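Local coordinates for integron cassette protein Vpc_cass2 (Vibrio paracholerae, PDB 3JRT), which is of unknown function but is an all-helical protein, encoded by a mobile integron gene cassette, that assembles as a pair of identical subunits, at residues R83-V86 with E87-K91; G102-H105 with I106-V109; V131-K134 with S135-L138. One frame throughout, in Å; residues are numbered along the deposited sequence.

Contact 1: residues R83-V86 with E87-K91; sequences RKYV and ELNQK
R83 O accepts the backbone N of E87 at 2.8 Å. The same i to i+4 ladder runs on through K84 O to L88 N, Y85 O to N89 N and V86 O to Q90 N, carrying regular alpha-helix through the last turns of helix 64-91. Side chains one turn apart therefore share a flank. N89 sets its amide over one face of the Y85 ring, the two planes 87° apart, so that ND2 and not the flat of the amide is directed at the ring. The N89 ND2 to Y85 CE2 distance of 2.9 Å is so short that its exact value is doubtful. Both polar ends go on to R107, Y85 OH bonding to its backbone O and N89 OD1 to its NH1. On another flank, E87 CG lies beside its own backbone N (chi1 -68°) and packs against R83 O at 3.3 Å. Beyond it, a water accepts from R83 NH2 at 2.9 Å and donates weakly to E87 OE2 at 3.4 Å. R83 NH1 reaches N115, while E87 OE1 is bonded to V131 N of the second subunit. R83 and E87 are thus linked loosely, through a water whose bond to the carboxylate is weak, and their charged atoms do not touch; the buried polar ends of this turn are satisfied by a neighbouring helix and the partner subunit.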
ATOM      1  N   ARG A  83      11.430   0.133   3.971  1.00 50.13           N
ATOM      2  CA  ARG A  83      11.640  -0.305   5.346  1.00 49.26           C
ATOM      3  C   ARG A  83      11.855  -1.832   5.399  1.00 49.00           C
ATOM      4  O   ARG A  83      12.729  -2.319   6.109  1.00 56.22           O
ATOM      5  CB  ARG A  83      10.498   0.143   6.264  1.00 36.32           C
ATOM      6  CG  ARG A  83      10.385   1.645   6.449  1.00 44.82           C
ATOM      7  CD  ARG A  83      11.741   2.317   6.827  1.00 47.64           C
ATOM      8  NE  ARG A  83      12.374   1.636   7.949  1.00 56.21           N
ATOM      9  CZ  ARG A  83      13.532   1.980   8.509  1.00 57.24           C
ATOM     10  NH1 ARG A  83      14.218   3.033   8.079  1.00 56.44           N
ATOM     11  NH2 ARG A  83      13.999   1.263   9.516  1.00 53.69           N
ATOM     12  N   LYS A  84      11.083  -2.580   4.624  1.00 44.01           N
ATOM     13  CA  LYS A  84      11.268  -4.024   4.577  1.00 47.79           C
ATOM     14  C   LYS A  84      12.682  -4.386   4.174  1.00 50.53           C
ATOM     15  O   LYS A  84      13.234  -5.363   4.669  1.00 54.19           O
ATOM     16  CB  LYS A  84      10.260  -4.697   3.640  1.00 48.81           C
ATOM     17  CG  LYS A  84       8.894  -4.879   4.280  1.00 65.39           C
ATOM     18  CD  LYS A  84       7.973  -5.822   3.476  1.00 63.17           C
ATOM     19  CE  LYS A  84       6.637  -5.997   4.200  1.00 62.57           C
ATOM     20  NZ  LYS A  84       5.520  -6.326   3.259  1.00 72.75           N
ATOM     21  N   TYR A  85      13.274  -3.600   3.282  1.00 49.76           N
ATOM     22  CA  TYR A  85      14.626  -3.885   2.824  1.00 52.91           C
ATOM     23  C   TYR A  85      15.589  -3.729   3.985  1.00 58.97           C
ATOM     24  O   TYR A  85      16.471  -4.569   4.198  1.00 63.35           O
ATOM     25  CB  TYR A  85      15.038  -2.971   1.675  1.00 54.50           C
ATOM     26  CG  TYR A  85      16.530  -3.015   1.373  1.00 53.71           C
ATOM     27  CD1 TYR A  85      17.061  -3.940   0.472  1.00 57.91           C
ATOM     28  CD2 TYR A  85      17.398  -2.148   1.991  1.00 53.59           C
ATOM     29  CE1 TYR A  85      18.425  -3.985   0.200  1.00 58.81           C
ATOM     30  CE2 TYR A  85      18.769  -2.181   1.730  1.00 65.11           C
ATOM     31  CZ  TYR A  85      19.274  -3.096   0.836  1.00 62.89           C
ATOM     32  OH  TYR A  85      20.629  -3.111   0.583  1.00 66.55           O
ATOM     33  N   VAL A  86      15.407  -2.662   4.750  1.00 52.36           N
ATOM     34  CA  VAL A  86      16.222  -2.463   5.936  1.00 60.79           C
ATOM     35  C   VAL A  86      15.995  -3.602   6.933  1.00 63.72           C
ATOM     36  O   VAL A  86      16.949  -4.187   7.433  1.00 64.09           O
ATOM     37  CB  VAL A  86      15.953  -1.101   6.609  1.00 57.72           C
ATOM     38  CG1 VAL A  86      16.826  -0.939   7.863  1.00 53.98           C
ATOM     39  CG2 VAL A  86      16.207   0.035   5.626  1.00 51.34           C
ATOM     40  N   GLU A  87      14.735  -3.928   7.204  1.00 62.46           N
ATOM     41  CA  GLU A  87      14.421  -4.952   8.198  1.00 62.86           C
ATOM     42  C   GLU A  87      15.011  -6.304   7.815  1.00 61.89           C
ATOM     43  O   GLU A  87      15.459  -7.071   8.669  1.00 61.13           O
ATOM     44  CB  GLU A  87      12.916  -5.085   8.380  1.00 58.61           C
ATOM     45  CG  GLU A  87      12.248  -3.894   9.011  1.00 59.55           C
ATOM     46  CD  GLU A  87      10.743  -4.045   8.986  1.00 66.41           C
ATOM     47  OE1 GLU A  87      10.278  -5.059   8.419  1.00 66.87           O
ATOM     48  OE2 GLU A  87      10.032  -3.166   9.519  1.00 65.72           O
ATOM     49  N   LEU A  88      15.009  -6.591   6.523  1.00 57.71           N
ATOM     50  CA  LEU A  88      15.631  -7.806   6.033  1.00 63.37           C
ATOM     51  C   LEU A  88      17.136  -7.763   6.330  1.00 71.21           C
ATOM     52  O   LEU A  88      17.715  -8.744   6.811  1.00 73.98           O
ATOM     53  CB  LEU A  88      15.369  -7.966   4.535  1.00 54.58           C
ATOM     54  CG  LEU A  88      15.786  -9.293   3.917  1.00 63.84           C
ATOM     55  CD1 LEU A  88      14.823 -10.379   4.346  1.00 65.07           C
ATOM     56  CD2 LEU A  88      15.846  -9.193   2.401  1.00 65.95           C
ATOM     57  N   ASN A  89      17.763  -6.620   6.053  1.00 64.19           N
ATOM     58  CA  ASN A  89      19.175  -6.427   6.357  1.00 68.01           C
ATOM     59  C   ASN A  89      19.501  -6.637   7.828  1.00 74.76           C
ATOM     60  O   ASN A  89      20.442  -7.345   8.157  1.00 83.98           O
ATOM     61  CB  ASN A  89      19.637  -5.038   5.943  1.00 79.01           C
ATOM     62  CG  ASN A  89      20.200  -5.005   4.543  1.00 86.68           C
ATOM     63  OD1 ASN A  89      21.027  -5.835   4.174  1.00 83.44           O
ATOM     64  ND2 ASN A  89      19.764  -4.027   3.753  1.00 92.85           N
ATOM     65  N   GLN A  90      18.725  -6.026   8.715  1.00 73.56           N
ATOM     66  CA  GLN A  90      19.009  -6.146  10.142  1.00 87.41           C
ATOM     67  C   GLN A  90      18.726  -7.547  10.688  1.00 85.43           C
ATOM     68  O   GLN A  90      19.180  -7.897  11.777  1.00 88.05           O
ATOM     69  CB  GLN A  90      18.280  -5.069  10.959  1.00102.94           C
ATOM     70  CG  GLN A  90      16.759  -5.176  10.974  1.00115.76           C
ATOM     71  CD  GLN A  90      16.105  -3.990  11.677  1.00123.61           C
ATOM     72  OE1 GLN A  90      16.776  -3.019  12.032  1.00127.63           O
ATOM     73  NE2 GLN A  90      14.792  -4.065  11.876  1.00121.05           N
ATOM     74  N   LYS A  91      17.988  -8.352   9.930  1.00 81.21           N
ATOM     75  CA  LYS A  91      17.704  -9.715  10.363  1.00 81.86           C
ATOM     76  C   LYS A  91      18.707 -10.736   9.830  1.00 86.12           C
ATOM     77  O   LYS A  91      18.873 -11.801  10.418  1.00 92.41           O
ATOM     78  CB  LYS A  91      16.282 -10.132   9.996  1.00 74.98           C
ATOM     79  CG  LYS A  91      15.986 -11.581  10.322  1.00 78.65           C
ATOM     80  CD  LYS A  91      14.511 -11.813  10.542  1.00 83.81           C
ATOM     81  CE  LYS A  91      14.256 -13.240  11.006  1.00 98.32           C
ATOM     82  NZ  LYS A  91      12.809 -13.606  10.950  1.00104.72           N
TER
HETATM   83  O   HOH W   1      11.652  -0.219  10.198  1.00 76.88           O

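Contact 2: residues G102-H105 with I106-V109; sequences GHNH and IRGV
H105 and V109, together with N104 and R107, pair up round the opening turn of helix 104-116, a local contact at the surface where a short 3-10 segment leads into alpha-helix. Two i to i+4 bonds run through it, R107 N to H103 O at 3.3 Å and V109 N to H105 O at 3.0 Å. One turn on from H105, V109 lays CG2 over the face of the imidazole, 3.9 Å from the ring centroid and 30° off its normal, a CH-pi contact. The histidine ring is brought there by a first torsion that carries CG away from the backbone N and beside the carbonyl carbon (chi1 165°). I106 turns CG2 to H103, 3.3 Å from its O and 4.0 Å from its CB. R107 runs out extended, then bends at chi3 (54°), which swings its guanidinium back beside the N104 amide. R107 NH2 comes within 2.7 Å of N104 OD1, but the angle is poor for a hydrogen bond. The firmer partner is N89 of helix 64-91, whose OD1 takes NH1. H103, I106 and R107 also touch helix 177-188 through L183, V180 and L184. The first turn is thus held mainly by backbone bonds and apolar contacts, while the guanidinium of R107 bonds to helix 64-91 instead of to N104.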
ATOM      1  N   GLY A 102      30.725 -10.287  -1.417  1.00110.40           N
ATOM      2  CA  GLY A 102      31.228  -9.435  -2.484  1.00111.84           C
ATOM      3  C   GLY A 102      30.395  -8.178  -2.702  1.00111.84           C
ATOM      4  O   GLY A 102      30.850  -7.242  -3.357  1.00115.53           O
ATOM      5  N   HIS A 103      29.175  -8.155  -2.160  1.00106.77           N
ATOM      6  CA  HIS A 103      28.292  -6.988  -2.271  1.00103.42           C
ATOM      7  C   HIS A 103      28.002  -6.358  -0.914  1.00105.18           C
ATOM      8  O   HIS A 103      27.197  -5.434  -0.807  1.00 98.91           O
ATOM      9  CB  HIS A 103      26.962  -7.361  -2.934  1.00 91.57           C
ATOM     10  CG  HIS A 103      27.107  -7.855  -4.337  1.00 96.83           C
ATOM     11  ND1 HIS A 103      26.594  -9.063  -4.758  1.00101.37           N
ATOM     12  CD2 HIS A 103      27.720  -7.308  -5.415  1.00101.67           C
ATOM     13  CE1 HIS A 103      26.875  -9.235  -6.039  1.00103.17           C
ATOM     14  NE2 HIS A 103      27.561  -8.188  -6.459  1.00104.20           N
ATOM     15  N   ASN A 104      28.661  -6.871   0.116  1.00111.84           N
ATOM     16  CA  ASN A 104      28.452  -6.419   1.485  1.00114.67           C
ATOM     17  C   ASN A 104      28.372  -4.887   1.643  1.00107.64           C
ATOM     18  O   ASN A 104      27.710  -4.374   2.549  1.00 98.94           O
ATOM     19  CB  ASN A 104      29.562  -6.991   2.370  1.00126.21           C
ATOM     20  CG  ASN A 104      29.086  -7.326   3.765  1.00132.15           C
ATOM     21  OD1 ASN A 104      28.265  -6.618   4.338  1.00131.79           O
ATOM     22  ND2 ASN A 104      29.613  -8.410   4.325  1.00137.77           N
ATOM     23  N   HIS A 105      29.040  -4.160   0.754  1.00105.75           N
ATOM     24  CA  HIS A 105      29.175  -2.712   0.908  1.00105.39           C
ATOM     25  C   HIS A 105      28.048  -1.921   0.265  1.00103.02           C
ATOM     26  O   HIS A 105      27.452  -1.051   0.901  1.00104.81           O
ATOM     27  CB  HIS A 105      30.513  -2.233   0.344  1.00106.08           C
ATOM     28  CG  HIS A 105      30.589  -0.752   0.145  1.00105.54           C
ATOM     29  ND1 HIS A 105      31.124   0.101   1.086  1.00103.30           N
ATOM     30  CD2 HIS A 105      30.197   0.029  -0.890  1.00105.15           C
ATOM     31  CE1 HIS A 105      31.062   1.343   0.640  1.00102.43           C
ATOM     32  NE2 HIS A 105      30.503   1.327  -0.557  1.00107.12           N
ATOM     33  N   ILE A 106      27.774  -2.206  -1.004  1.00 96.72           N
ATOM     34  CA  ILE A 106      26.715  -1.504  -1.712  1.00 87.45           C
ATOM     35  C   ILE A 106      25.415  -1.680  -0.944  1.00 85.24           C
ATOM     36  O   ILE A 106      24.571  -0.790  -0.912  1.00 84.44           O
ATOM     37  CB  ILE A 106      26.541  -2.038  -3.146  1.00 82.91           C
ATOM     38  CG1 ILE A 106      25.594  -1.140  -3.943  1.00 80.48           C
ATOM     39  CG2 ILE A 106      26.035  -3.472  -3.132  1.00 74.61           C
ATOM     40  CD1 ILE A 106      26.088   0.283  -4.091  1.00 87.08           C
ATOM     41  N   ARG A 107      25.273  -2.839  -0.312  1.00 83.44           N
ATOM     42  CA  ARG A 107      24.073  -3.159   0.441  1.00 79.65           C
ATOM     43  C   ARG A 107      23.916  -2.249   1.648  1.00 77.07           C
ATOM     44  O   ARG A 107      22.831  -1.754   1.925  1.00 84.26           O
ATOM     45  CB  ARG A 107      24.095  -4.627   0.865  1.00 77.32           C
ATOM     46  CG  ARG A 107      22.967  -5.031   1.793  1.00 70.09           C
ATOM     47  CD  ARG A 107      22.971  -6.534   2.012  1.00 69.11           C
ATOM     48  NE  ARG A 107      24.269  -7.014   2.472  1.00 74.52           N
ATOM     49  CZ  ARG A 107      24.587  -7.192   3.747  1.00 78.87           C
ATOM     50  NH1 ARG A 107      23.698  -6.929   4.695  1.00 78.28           N
ATOM     51  NH2 ARG A 107      25.796  -7.631   4.071  1.00 81.25           N
ATOM     52  N   GLY A 108      25.005  -2.018   2.360  1.00 79.70           N
ATOM     53  CA  GLY A 108      24.971  -1.144   3.517  1.00 87.36           C
ATOM     54  C   GLY A 108      24.751   0.303   3.128  1.00 85.37           C
ATOM     55  O   GLY A 108      24.190   1.086   3.898  1.00 83.28           O
ATOM     56  N   VAL A 109      25.195   0.659   1.927  1.00 83.94           N
ATOM     57  CA  VAL A 109      25.029   2.017   1.428  1.00 82.72           C
ATOM     58  C   VAL A 109      23.549   2.325   1.253  1.00 76.36           C
ATOM     59  O   VAL A 109      23.041   3.325   1.760  1.00 72.16           O
ATOM     60  CB  VAL A 109      25.737   2.214   0.084  1.00 85.32           C
ATOM     61  CG1 VAL A 109      25.282   3.513  -0.562  1.00 83.85           C
ATOM     62  CG2 VAL A 109      27.254   2.192   0.277  1.00 92.61           C
TER

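Contact 3: residues V131-K134 with S135-L138; sequences VSDK and SKYL
K134 and Y137 form the close-packed half of this loop between helices 118-128 and 140-151, their side chains lying alongside and pointing the same way. K134 CE rides over one face of the phenol ring, 3.9 Å from its centroid and 23° off the normal, as a CH-pi contact, and is nearest to Y137 CD2 at 3.5 Å. Both polar ends continue to the second subunit, K134 NZ in a salt bridge with E30 and Y137 OH in a hydrogen bond with E33. The other half is polar. D133 CG lies opposite its backbone N (chi1 174°), which turns the carboxylate toward S135. There D133 OD1 is gripped twice by S135: the hydroxyl OG donates at 2.7 Å to the syn lone pair, and the backbone N bonds at 3.1 Å from the anti side, 33° out of the carboxylate plane. The backbone bond closes an Asx turn. D133 OD2 is held more loosely, facing the extended chain of K136, with CE 3.1 Å away but NZ at 3.8 Å, a long salt bridge. One carboxylate oxygen therefore fixes the turn while the other probably adds a weak charge attraction, whereas the paired lysine and tyrosine both end on glutamates of the partner subunit.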
ATOM      1  N   VAL A 131      -5.718   2.480  13.808  1.00 65.07           N
ATOM      2  CA  VAL A 131      -6.433   3.746  13.985  1.00 64.93           C
ATOM      3  C   VAL A 131      -6.310   4.291  15.411  1.00 76.20           C
ATOM      4  O   VAL A 131      -6.246   5.509  15.625  1.00 72.99           O
ATOM      5  CB  VAL A 131      -7.928   3.610  13.634  1.00 66.85           C
ATOM      6  CG1 VAL A 131      -8.717   4.767  14.216  1.00 71.32           C
ATOM      7  CG2 VAL A 131      -8.122   3.525  12.130  1.00 53.44           C
ATOM      8  N   SER A 132      -6.272   3.380  16.382  1.00 81.70           N
ATOM      9  CA  SER A 132      -6.242   3.757  17.796  1.00 97.61           C
ATOM     10  C   SER A 132      -4.852   4.207  18.237  1.00 99.70           C
ATOM     11  O   SER A 132      -4.707   4.915  19.235  1.00105.40           O
ATOM     12  CB  SER A 132      -6.741   2.607  18.692  1.00 98.90           C
ATOM     13  OG  SER A 132      -5.811   1.530  18.754  1.00 92.55           O
ATOM     14  N   ASP A 133      -3.834   3.792  17.490  1.00 88.74           N
ATOM     15  CA  ASP A 133      -2.459   4.163  17.801  1.00 87.09           C
ATOM     16  C   ASP A 133      -2.091   5.505  17.173  1.00 86.49           C
ATOM     17  O   ASP A 133      -1.599   5.561  16.047  1.00 78.80           O
ATOM     18  CB  ASP A 133      -1.500   3.078  17.321  1.00 83.44           C
ATOM     19  CG  ASP A 133      -0.050   3.475  17.477  1.00 85.67           C
ATOM     20  OD1 ASP A 133       0.220   4.516  18.120  1.00 87.73           O
ATOM     21  OD2 ASP A 133       0.816   2.747  16.946  1.00 86.92           O
ATOM     22  N   LYS A 134      -2.313   6.587  17.910  1.00 95.34           N
ATOM     23  CA  LYS A 134      -2.083   7.916  17.359  1.00 95.76           C
ATOM     24  C   LYS A 134      -0.687   8.474  17.627  1.00 91.00           C
ATOM     25  O   LYS A 134      -0.424   9.638  17.374  1.00 91.26           O
ATOM     26  CB  LYS A 134      -3.172   8.897  17.814  1.00102.97           C
ATOM     27  CG  LYS A 134      -4.242   9.152  16.745  1.00107.79           C
ATOM     28  CD  LYS A 134      -4.838  10.545  16.897  1.00121.34           C
ATOM     29  CE  LYS A 134      -5.531  11.024  15.620  1.00119.49           C
ATOM     30  NZ  LYS A 134      -5.996  12.451  15.744  1.00115.42           N
ATOM     31  N   SER A 135       0.220   7.640  18.115  1.00 92.50           N
ATOM     32  CA  SER A 135       1.583   8.094  18.368  1.00 88.43           C
ATOM     33  C   SER A 135       2.324   8.290  17.058  1.00 91.61           C
ATOM     34  O   SER A 135       3.341   8.981  17.018  1.00 91.15           O
ATOM     35  CB  SER A 135       2.338   7.076  19.216  1.00 81.05           C
ATOM     36  OG  SER A 135       2.536   5.879  18.486  1.00 76.74           O
ATOM     37  N   LYS A 136       1.808   7.673  15.995  1.00 90.78           N
ATOM     38  CA  LYS A 136       2.456   7.661  14.684  1.00 91.47           C
ATOM     39  C   LYS A 136       1.672   8.458  13.642  1.00 82.21           C
ATOM     40  O   LYS A 136       2.082   8.560  12.491  1.00 79.78           O
ATOM     41  CB  LYS A 136       2.564   6.227  14.173  1.00100.43           C
ATOM     42  CG  LYS A 136       2.999   5.198  15.192  1.00114.16           C
ATOM     43  CD  LYS A 136       2.851   3.805  14.603  1.00121.12           C
ATOM     44  CE  LYS A 136       3.552   2.746  15.437  1.00130.88           C
ATOM     45  NZ  LYS A 136       3.592   1.442  14.707  1.00133.72           N
ATOM     46  N   TYR A 137       0.535   9.004  14.047  1.00 76.37           N
ATOM     47  CA  TYR A 137      -0.402   9.603  13.109  1.00 74.27           C
ATOM     48  C   TYR A 137       0.106  10.907  12.494  1.00 76.77           C
ATOM     49  O   TYR A 137       0.526  11.818  13.204  1.00 84.02           O
ATOM     50  CB  TYR A 137      -1.731   9.845  13.820  1.00 74.45           C
ATOM     51  CG  TYR A 137      -2.838  10.379  12.944  1.00 73.11           C
ATOM     52  CD1 TYR A 137      -3.508   9.544  12.058  1.00 70.91           C
ATOM     53  CD2 TYR A 137      -3.232  11.715  13.019  1.00 72.42           C
ATOM     54  CE1 TYR A 137      -4.535  10.020  11.261  1.00 69.69           C
ATOM     55  CE2 TYR A 137      -4.259  12.200  12.229  1.00 76.42           C
ATOM     56  CZ  TYR A 137      -4.907  11.346  11.348  1.00 75.47           C
ATOM     57  OH  TYR A 137      -5.929  11.811  10.549  1.00 77.63           O
ATOM     58  N   LEU A 138       0.061  10.997  11.171  1.00 67.25           N
ATOM     59  CA  LEU A 138       0.326  12.268  10.502  1.00 69.09           C
ATOM     60  C   LEU A 138      -0.965  12.852   9.936  1.00 65.76           C
ATOM     61  O   LEU A 138      -1.679  12.185   9.199  1.00 71.19           O
ATOM     62  CB  LEU A 138       1.337  12.096   9.361  1.00 56.46           C
ATOM     63  CG  LEU A 138       2.709  11.521   9.707  1.00 55.54           C
ATOM     64  CD1 LEU A 138       3.431  11.112   8.434  1.00 52.54           C
ATOM     65  CD2 LEU A 138       3.528  12.525  10.502  1.00 56.78           C
TER

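Overall arrangement
Contact 1 is the buried member of the set, whereas contacts 2 and 3 lie on the surface. Contacts 1 and 2 sit on helices 64-91 and 104-116, which follow each other in the chain, and they touch directly with centres about 13 Å apart. Contact 3 belongs to a loop farther out, its centre about 23 Å from that of contact 1 and 34 Å from that of contact 2. Regular helical bonds run through 83-91 and begin in 102-109; in 131-138 a side-chain carboxylate shapes the chain instead. Contacts 1 and 3 do not touch within the chain, their nearest atoms about 9 Å apart, but both face the second subunit.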